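Local coordinates for protein bacteriocin (Pseudomonas syringae pv. tomato, PDB 4FZL) that probably kills competing bacteria by binding and degrading lipid II, the peptidoglycan precursor, as a calcium-binding phosphatase of the colicin M family, at residues A[41-46]-A[104-109]; A[98-103]-A[110-115]; A[2-7]-A[78-83]. All coordinates share one frame; numbering follows the deposited sequence. Where two conformers were deposited one is given.

All three contacts lie in the helical part of the chain, ahead of the long strands 142-153, 167-178 and 184-197. Contacts 1 and 2 have centres about 9 Å apart and share helix 96-106. Contact 1 sets that helix against helix 37-54, and contact 2 sets it against strand 112-113 at the sheet. Contact 3 is at the N-terminal end, its centre about 14 Å from that of contact 1 and about 22 Å from that of contact 2. Along the chain the segments of contact 1 alternate with those of contacts 3 and 2. Lys44 of contact 1 donates to carbonyls of 78-83. Tyr83 of contact 3 packs on Phe106 and is hydrogen-bonded to His103 of contact 2. The row leads from the N-terminus toward the calcium-binding region.

Contact 1 (A[41-46]-A[104-109]); sequences VALKTF and GMFGLG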
loop_
_atom_site.group_PDB
_atom_site.type_symbol
_atom_site.label_atom_id
_atom_site.label_comp_id
_atom_site.label_asym_id
_atom_site.label_seq_id
_atom_site.Cartn_x
_atom_site.Cartn_y
_atom_site.Cartn_z
ATOM N N VAL A 41 6.130 11.320 -15.217
ATOM C CA VAL A 41 5.947 12.465 -14.286
ATOM C C VAL A 41 4.605 12.293 -13.461
ATOM O O VAL A 41 4.594 12.529 -12.235
ATOM C CB VAL A 41 5.950 13.840 -14.999
ATOM C CG1 VAL A 41 5.548 14.998 -14.046
ATOM C CG2 VAL A 41 7.335 14.075 -15.587
ATOM N N ALA A 42 3.522 11.836 -14.112
ATOM C CA ALA A 42 2.298 11.486 -13.392
ATOM C C ALA A 42 2.578 10.451 -12.294
ATOM O O ALA A 42 2.204 10.630 -11.140
ATOM C CB ALA A 42 1.140 11.068 -14.343
ATOM N N LEU A 43 3.299 9.371 -12.639
ATOM C CA LEU A 43 3.502 8.297 -11.696
ATOM C C LEU A 43 4.302 8.792 -10.477
ATOM O O LEU A 43 3.985 8.486 -9.321
ATOM C CB LEU A 43 4.208 7.136 -12.403
ATOM C CG LEU A 43 4.437 5.918 -11.514
ATOM C CD1 LEU A 43 3.163 5.357 -10.889
ATOM C CD2 LEU A 43 5.108 4.809 -12.333
ATOM N N LYS A 44 5.362 9.576 -10.740
ATOM C CA LYS A 44 6.096 10.170 -9.664
ATOM C C LYS A 44 5.316 11.164 -8.784
ATOM O O LYS A 44 5.524 11.250 -7.577
ATOM C CB LYS A 44 7.436 10.743 -10.181
ATOM C CG LYS A 44 8.486 9.724 -10.588
ATOM C CD LYS A 44 9.881 10.257 -10.934
ATOM C CE LYS A 44 9.919 10.780 -12.307
ATOM N NZ LYS A 44 11.324 11.279 -12.585
ATOM N N THR A 45 4.391 11.877 -9.420
ATOM C CA THR A 45 3.521 12.782 -8.693
ATOM C C THR A 45 2.587 11.953 -7.789
ATOM O O THR A 45 2.311 12.377 -6.654
ATOM C CB THR A 45 2.735 13.700 -9.656
ATOM O OG1 THR A 45 3.674 14.443 -10.430
ATOM C CG2 THR A 45 1.666 14.637 -8.919
ATOM N N PHE A 46 2.036 10.833 -8.337
ATOM C CA PHE A 46 1.195 9.990 -7.492
ATOM C C PHE A 46 1.985 9.549 -6.241
ATOM O O PHE A 46 1.416 9.485 -5.130
ATOM C CB PHE A 46 0.686 8.740 -8.206
ATOM C CG PHE A 46 -0.106 8.952 -9.460
ATOM C CD1 PHE A 46 -0.780 10.139 -9.752
ATOM C CD2 PHE A 46 -0.161 7.944 -10.381
ATOM C CE1 PHE A 46 -1.427 10.291 -10.930
ATOM C CE2 PHE A 46 -0.894 8.064 -11.559
ATOM C CZ PHE A 46 -1.518 9.271 -11.828
ATOM N N GLY A 104 9.158 0.448 -7.173
ATOM C CA GLY A 104 9.903 -0.689 -7.802
ATOM C C GLY A 104 10.769 -0.216 -8.998
ATOM O O GLY A 104 11.741 -0.854 -9.374
ATOM N N MET A 105 10.387 0.904 -9.599
ATOM C CA MET A 105 11.114 1.421 -10.758
ATOM C C MET A 105 12.046 2.601 -10.459
ATOM O O MET A 105 12.932 2.906 -11.260
ATOM C CB MET A 105 10.129 1.843 -11.843
ATOM C CG MET A 105 9.480 0.682 -12.587
ATOM S SD MET A 105 7.999 1.375 -13.335
ATOM C CE MET A 105 8.538 3.069 -13.140
ATOM N N PHE A 106 11.822 3.283 -9.340
ATOM C CA PHE A 106 12.629 4.457 -8.990
ATOM C C PHE A 106 13.302 4.379 -7.642
ATOM O O PHE A 106 14.238 5.146 -7.407
ATOM C CB PHE A 106 11.788 5.736 -9.008
ATOM C CG PHE A 106 11.075 5.992 -10.313
ATOM C CD1 PHE A 106 11.814 6.032 -11.485
ATOM C CD2 PHE A 106 9.733 6.058 -10.379
ATOM C CE1 PHE A 106 11.207 6.209 -12.711
ATOM C CE2 PHE A 106 9.104 6.261 -11.586
ATOM C CZ PHE A 106 9.825 6.312 -12.751
ATOM N N GLY A 107 12.891 3.433 -6.783
ATOM C CA GLY A 107 13.356 3.382 -5.408
ATOM C C GLY A 107 14.666 2.654 -5.107
ATOM O O GLY A 107 15.036 2.593 -3.932
ATOM N N LEU A 108 15.362 2.123 -6.131
ATOM C CA LEU A 108 16.705 1.507 -5.960
ATOM C C LEU A 108 16.729 0.326 -4.978
ATOM O O LEU A 108 17.710 0.080 -4.332
ATOM C CB LEU A 108 17.679 2.576 -5.486
ATOM C CG LEU A 108 17.827 3.781 -6.409
ATOM C CD1 LEU A 108 18.837 4.747 -5.789
ATOM C CD2 LEU A 108 18.268 3.356 -7.813
ATOM N N GLY A 109 15.600 -0.358 -4.795
ATOM C CA GLY A 109 15.578 -1.506 -3.892
ATOM C C GLY A 109 15.500 -1.107 -2.420
ATOM O O GLY A 109 15.566 -1.959 -1.547
#
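Phe106 lies against the aliphatic chain of Lys44, and this pair makes up most of the contact between helix 37-54 and the C-terminal end of helix 96-106. The lysine passes over one face of the ring. Its CD sits above the ring centre, 4.2 Å from the centroid of Phe106 and 12° off the ring normal, which is a CH-pi contact. The nearest approach is at the rim, where Lys44 CG is 3.7 Å from Phe106 CE2. The two side chains run roughly perpendicular. A bend at chi3 (-81°) in the otherwise extended lysine chain turns CE and NZ away from the line of the first carbons. NZ still stays on the ring side, 5.3 Å from the centroid of Phe106, so any cation-pi attraction is weak at most. The ammonium group instead donates to the backbone carbonyls Glu78 O and Ile81 O.

Leu43 adds the second apolar patch. Its CG is anti to the backbone N (chi1 -178°). Leu43 CD2 meets Met105 CE at 3.9 Å in one of two methionine conformers, so this touch is tentative. Leu43 CD2 also approaches Phe106 CE2 obliquely at 4.3 Å. Tyr83 also touches Phe106, and Ala102 of helix 96-106 packs on Leu43.

The two segments are therefore joined by carbon contacts. The ammonium group of Lys44 is hydrogen-bonded to the carbonyls of 78-83, which probably holds the chain so that its methylenes lie on the aromatic ring.

Contact 2 (A[98-103]-A[110-115]); sequences FHALAH and APLTFP
His103 and Leu112 join helix 96-106 to strand 112-113 in a helix-on-sheet packing of the colicin M fold. The strand is short and pairs in parallel with strand 224-227 at the sheet. The tight part is around Leu112. Its CG is anti to the backbone N (chi1 165°), which carries the branch toward the helix. Leu112 CD2 lies 4.0 Å from His103 CG and 4.2 Å from Ala100 CA. CB of Leu112 sits over one face of the His103 ring, 4.3 Å from its centroid, in a CH-pi contact. The leucine and histidine side chains run alongside each other, pointing opposite ways. His99 closes the patch more loosely, with His99 NE2 4.4 Å from Leu112 CD1. His99 ND1 is hydrogen-bonded to Asp50 OD2 and NE2 to His88 ND1. The buried Ala100 is near the metal region, its side chain about 8 Å from that of the calcium ligand Leu165 and about 11 Å from the bound calcium ion.

The solvent side has little packing, and the exposed Pro111 barely touches the helix. It does carry the polar bond, through Ala110 O. His103 ND1 is hydrogen-bonded to Tyr83 OH, and with both ring nitrogens engaged the ring rotation should be fixed. His103 NE2 donates to Ala110 O at 2.8 Å, nearly straight at 165°, with the oxygen close to the imidazole plane but the donor 35° out of the carbonyl plane.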
loop_
_atom_site.group_PDB
_atom_site.type_symbol
_atom_site.label_atom_id
_atom_site.label_comp_id
_atom_site.label_asym_id
_atom_site.label_seq_id
_atom_site.Cartn_x
_atom_site.Cartn_y
_atom_site.Cartn_z
ATOM N N PHE A 98 0.050 2.832 -6.662
ATOM C CA PHE A 98 0.911 3.542 -7.607
ATOM C C PHE A 98 2.232 3.928 -6.978
ATOM O O PHE A 98 3.286 3.985 -7.621
ATOM C CB PHE A 98 0.225 4.779 -8.148
ATOM C CG PHE A 98 -0.948 4.457 -9.030
ATOM C CD1 PHE A 98 -0.777 4.108 -10.348
ATOM C CD2 PHE A 98 -2.233 4.475 -8.509
ATOM C CE1 PHE A 98 -1.906 3.817 -11.160
ATOM C CE2 PHE A 98 -3.351 4.173 -9.305
ATOM C CZ PHE A 98 -3.169 3.812 -10.631
ATOM N N HIS A 99 2.175 4.280 -5.707
ATOM C CA HIS A 99 3.406 4.616 -4.974
ATOM C C HIS A 99 4.311 3.378 -4.911
ATOM O O HIS A 99 5.506 3.477 -5.159
ATOM C CB HIS A 99 3.002 5.174 -3.539
ATOM C CG HIS A 99 4.145 5.714 -2.751
ATOM N ND1 HIS A 99 3.962 6.348 -1.573
ATOM C CD2 HIS A 99 5.490 5.823 -3.043
ATOM C CE1 HIS A 99 5.124 6.800 -1.093
ATOM N NE2 HIS A 99 6.073 6.507 -1.987
ATOM N N ALA A 100 3.747 2.222 -4.599
ATOM C CA ALA A 100 4.504 0.976 -4.566
ATOM C C ALA A 100 5.043 0.663 -5.963
ATOM O O ALA A 100 6.177 0.088 -6.106
ATOM C CB ALA A 100 3.670 -0.156 -3.984
ATOM N N LEU A 101 4.211 0.891 -6.979
ATOM C CA LEU A 101 4.653 0.632 -8.360
ATOM C C LEU A 101 5.890 1.530 -8.727
ATOM O O LEU A 101 6.937 1.106 -9.243
ATOM C CB LEU A 101 3.510 0.890 -9.364
ATOM C CG LEU A 101 3.852 0.806 -10.850
ATOM C CD1 LEU A 101 4.077 -0.667 -11.102
ATOM C CD2 LEU A 101 2.613 1.300 -11.584
ATOM N N ALA A 102 5.696 2.817 -8.454
ATOM C CA ALA A 102 6.774 3.815 -8.605
ATOM C C ALA A 102 8.074 3.369 -7.875
ATOM O O ALA A 102 9.165 3.496 -8.430
ATOM C CB ALA A 102 6.327 5.218 -8.132
ATOM N N HIS A 103 7.936 2.839 -6.662
ATOM C CA HIS A 103 9.052 2.529 -5.856
ATOM C C HIS A 103 9.836 1.392 -6.514
ATOM O O HIS A 103 11.040 1.337 -6.423
ATOM C CB HIS A 103 8.625 2.139 -4.442
ATOM C CG HIS A 103 9.755 2.147 -3.487
ATOM N ND1 HIS A 103 10.221 3.299 -2.929
ATOM C CD2 HIS A 103 10.569 1.104 -3.004
ATOM C CE1 HIS A 103 11.275 2.985 -2.168
ATOM N NE2 HIS A 103 11.443 1.640 -2.186
ATOM N N ALA A 110 15.361 0.167 -2.113
ATOM C CA ALA A 110 15.285 0.607 -0.700
ATOM C C ALA A 110 14.040 0.027 -0.055
ATOM O O ALA A 110 13.009 -0.082 -0.712
ATOM C CB ALA A 110 15.239 2.139 -0.603
ATOM N N PRO A 111 14.102 -0.367 1.226
ATOM C CA PRO A 111 12.829 -0.727 1.875
ATOM C C PRO A 111 11.821 0.433 1.912
ATOM O O PRO A 111 12.241 1.600 1.906
ATOM C CB PRO A 111 13.242 -1.070 3.310
ATOM C CG PRO A 111 14.724 -1.164 3.320
ATOM C CD PRO A 111 15.236 -0.395 2.148
ATOM N N LEU A 112 10.496 0.148 1.991
ATOM C CA LEU A 112 9.400 1.134 2.025
ATOM C C LEU A 112 8.656 0.725 3.323
ATOM O O LEU A 112 8.679 -0.466 3.755
ATOM C CB LEU A 112 8.535 0.908 0.698
ATOM C CG LEU A 112 7.189 1.366 0.305
ATOM C CD1 LEU A 112 7.259 2.863 0.228
ATOM C CD2 LEU A 112 6.769 0.925 -1.077
ATOM N N THR A 113 7.991 1.682 3.950
ATOM C CA THR A 113 7.174 1.448 5.145
ATOM C C THR A 113 5.722 1.545 4.840
ATOM O O THR A 113 5.319 2.489 4.166
ATOM C CB THR A 113 7.567 2.399 6.270
ATOM O OG1 THR A 113 8.959 2.206 6.544
ATOM C CG2 THR A 113 6.700 2.188 7.506
ATOM N N PHE A 114 4.928 0.575 5.289
ATOM C CA PHE A 114 3.492 0.560 5.171
ATOM C C PHE A 114 2.947 0.412 6.589
ATOM O O PHE A 114 2.802 -0.665 7.064
ATOM C CB PHE A 114 2.975 -0.577 4.283
ATOM C CG PHE A 114 1.572 -0.379 3.739
ATOM C CD1 PHE A 114 0.693 0.561 4.197
ATOM C CD2 PHE A 114 1.108 -1.192 2.759
ATOM C CE1 PHE A 114 -0.553 0.717 3.662
ATOM C CE2 PHE A 114 -0.164 -1.100 2.255
ATOM C CZ PHE A 114 -1.005 -0.126 2.722
ATOM N N PRO A 115 2.773 1.531 7.302
ATOM C CA PRO A 115 2.357 1.403 8.721
ATOM C C PRO A 115 1.130 0.484 8.875
ATOM O O PRO A 115 0.167 0.619 8.090
ATOM C CB PRO A 115 2.071 2.842 9.141
ATOM C CG PRO A 115 2.981 3.634 8.195
ATOM C CD PRO A 115 2.927 2.937 6.881
#

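Contact 3 (A[2-7]-A[78-83]); sequences MQNPVA and ENIIKY
Val6 and Ile80 meet through methyl groups, and this apolar touch is the main link between the start of helix 5-12 and the loop 78-83. Ile80 CD1 lies 4.0 Å from Val6 CG1 and equally close to Val6 CB. The side chains cross obliquely. Ile80 has CG1 between its backbone N and carbonyl carbon (chi1 59°), with the rest of the chain extended, and CD1 at the end does the touching. The patch is small, with 90 Å² buried in all.

The polar part belongs to Asn4, whose ND2 also borders Ile80 CD1 at 4.5 Å. Asn4 is the N-cap of helix 5-12. Its OD1 accepts from Ala7 N at 3.0 Å, with an N-H...O angle of 167°. The donor is tilted 31° from the plane of the amide. On the other end of the same amide, ND2 donates to Ser73 O. The amide thus joins the helix start to the loop following helix 59-70.

Two other helices also pack here. Val6 packs on Val41 and Gln38 of helix 37-54, while Ile80 rests on Ile70 at the end of helix 59-70.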
loop_
_atom_site.group_PDB
_atom_site.type_symbol
_atom_site.label_atom_id
_atom_site.label_comp_id
_atom_site.label_asym_id
_atom_site.label_seq_id
_atom_site.Cartn_x
_atom_site.Cartn_y
_atom_site.Cartn_z
ATOM N N MET A 2 0.672 27.617 -15.716
ATOM C CA MET A 2 1.962 26.948 -15.392
ATOM C C MET A 2 3.099 27.320 -16.377
ATOM O O MET A 2 2.786 27.857 -17.508
ATOM C CB MET A 2 1.812 25.442 -15.412
ATOM C CG MET A 2 0.739 24.903 -14.498
ATOM S SD MET A 2 1.210 25.091 -12.779
ATOM C CE MET A 2 0.161 26.403 -12.252
ATOM N N GLN A 3 4.350 27.107 -15.945
ATOM C CA GLN A 3 5.521 27.495 -16.741
ATOM C C GLN A 3 5.868 26.426 -17.731
ATOM O O GLN A 3 6.801 26.609 -18.552
ATOM C CB GLN A 3 6.719 27.923 -15.831
ATOM C CG GLN A 3 6.380 29.209 -15.051
ATOM C CD GLN A 3 6.432 30.451 -15.915
ATOM O OE1 GLN A 3 5.429 31.130 -16.115
ATOM N NE2 GLN A 3 7.623 30.727 -16.470
ATOM N N ASN A 4 5.089 25.323 -17.661
ATOM C CA ASN A 4 5.252 24.282 -18.615
ATOM C C ASN A 4 3.972 23.417 -18.802
ATOM O O ASN A 4 3.041 23.398 -17.964
ATOM C CB ASN A 4 6.499 23.433 -18.251
ATOM C CG ASN A 4 6.236 22.504 -17.159
ATOM O OD1 ASN A 4 5.493 21.569 -17.354
ATOM N ND2 ASN A 4 6.914 22.671 -16.052
ATOM N N PRO A 5 3.948 22.698 -19.927
ATOM C CA PRO A 5 2.787 21.970 -20.377
ATOM C C PRO A 5 2.606 20.675 -19.660
ATOM O O PRO A 5 1.451 20.229 -19.686
ATOM C CB PRO A 5 3.061 21.734 -21.881
ATOM C CG PRO A 5 4.546 21.835 -21.990
ATOM C CD PRO A 5 4.902 22.905 -21.017
ATOM N N VAL A 6 3.659 20.099 -19.065
ATOM C CA VAL A 6 3.510 18.900 -18.257
ATOM C C VAL A 6 2.701 19.208 -17.025
ATOM O O VAL A 6 1.712 18.455 -16.722
ATOM C CB VAL A 6 4.863 18.244 -17.890
ATOM C CG1 VAL A 6 4.746 16.996 -16.975
ATOM C CG2 VAL A 6 5.664 17.885 -19.175
ATOM N N ALA A 7 3.035 20.299 -16.328
ATOM C CA ALA A 7 2.252 20.678 -15.151
ATOM C C ALA A 7 0.786 21.012 -15.540
ATOM O O ALA A 7 -0.181 20.722 -14.777
ATOM C CB ALA A 7 2.884 21.870 -14.411
ATOM N N GLU A 78 11.659 14.328 -17.876
ATOM C CA GLU A 78 11.125 13.399 -16.843
ATOM C C GLU A 78 11.642 13.601 -15.416
ATOM O O GLU A 78 11.039 13.087 -14.469
ATOM C CB GLU A 78 11.304 11.919 -17.235
ATOM C CG GLU A 78 12.761 11.550 -17.327
ATOM C CD GLU A 78 12.989 10.220 -18.077
ATOM O OE1 GLU A 78 13.313 10.207 -19.296
ATOM O OE2 GLU A 78 12.783 9.191 -17.441
ATOM N N ASN A 79 12.731 14.372 -15.271
ATOM C CA ASN A 79 13.333 14.703 -13.990
ATOM C C ASN A 79 12.874 16.019 -13.375
ATOM O O ASN A 79 13.428 16.428 -12.368
ATOM C CB ASN A 79 14.871 14.650 -14.112
ATOM C CG ASN A 79 15.324 13.309 -14.494
ATOM O OD1 ASN A 79 16.154 13.124 -15.385
ATOM N ND2 ASN A 79 14.723 12.336 -13.879
ATOM N N ILE A 80 11.796 16.597 -13.899
ATOM C CA ILE A 80 11.251 17.787 -13.268
ATOM C C ILE A 80 10.561 17.512 -11.942
ATOM O O ILE A 80 10.247 18.430 -11.207
ATOM C CB ILE A 80 10.296 18.586 -14.187
ATOM C CG1 ILE A 80 9.090 17.741 -14.663
ATOM C CG2 ILE A 80 11.089 19.145 -15.377
ATOM C CD1 ILE A 80 8.212 18.411 -15.696
ATOM N N ILE A 81 10.358 16.237 -11.658
ATOM C CA ILE A 81 10.057 15.777 -10.342
ATOM C C ILE A 81 10.979 14.576 -10.153
ATOM O O ILE A 81 11.081 13.686 -11.035
ATOM C CB ILE A 81 8.611 15.408 -10.120
ATOM C CG1 ILE A 81 8.380 14.797 -8.723
ATOM C CG2 ILE A 81 8.118 14.429 -11.239
ATOM C CD1 ILE A 81 6.930 14.707 -8.350
ATOM N N LYS A 82 11.688 14.555 -9.016
ATOM C CA LYS A 82 12.609 13.458 -8.633
ATOM C C LYS A 82 11.988 12.578 -7.578
ATOM O O LYS A 82 11.342 13.050 -6.711
ATOM C CB LYS A 82 13.954 14.022 -8.207
ATOM C CG LYS A 82 14.717 14.580 -9.421
ATOM C CD LYS A 82 15.987 15.317 -9.049
ATOM C CE LYS A 82 16.725 15.749 -10.314
ATOM N NZ LYS A 82 17.574 16.964 -10.118
ATOM N N TYR A 83 12.219 11.279 -7.704
ATOM C CA TYR A 83 11.776 10.310 -6.718
ATOM C C TYR A 83 12.759 10.436 -5.571
ATOM O O TYR A 83 13.912 10.051 -5.710
ATOM C CB TYR A 83 11.715 8.919 -7.338
ATOM C CG TYR A 83 10.980 7.933 -6.440
ATOM C CD1 TYR A 83 9.594 7.903 -6.448
ATOM C CD2 TYR A 83 11.647 7.117 -5.576
ATOM C CE1 TYR A 83 8.884 7.033 -5.640
ATOM C CE2 TYR A 83 10.940 6.211 -4.753
ATOM C CZ TYR A 83 9.566 6.202 -4.794
ATOM O OH TYR A 83 8.849 5.378 -3.934
#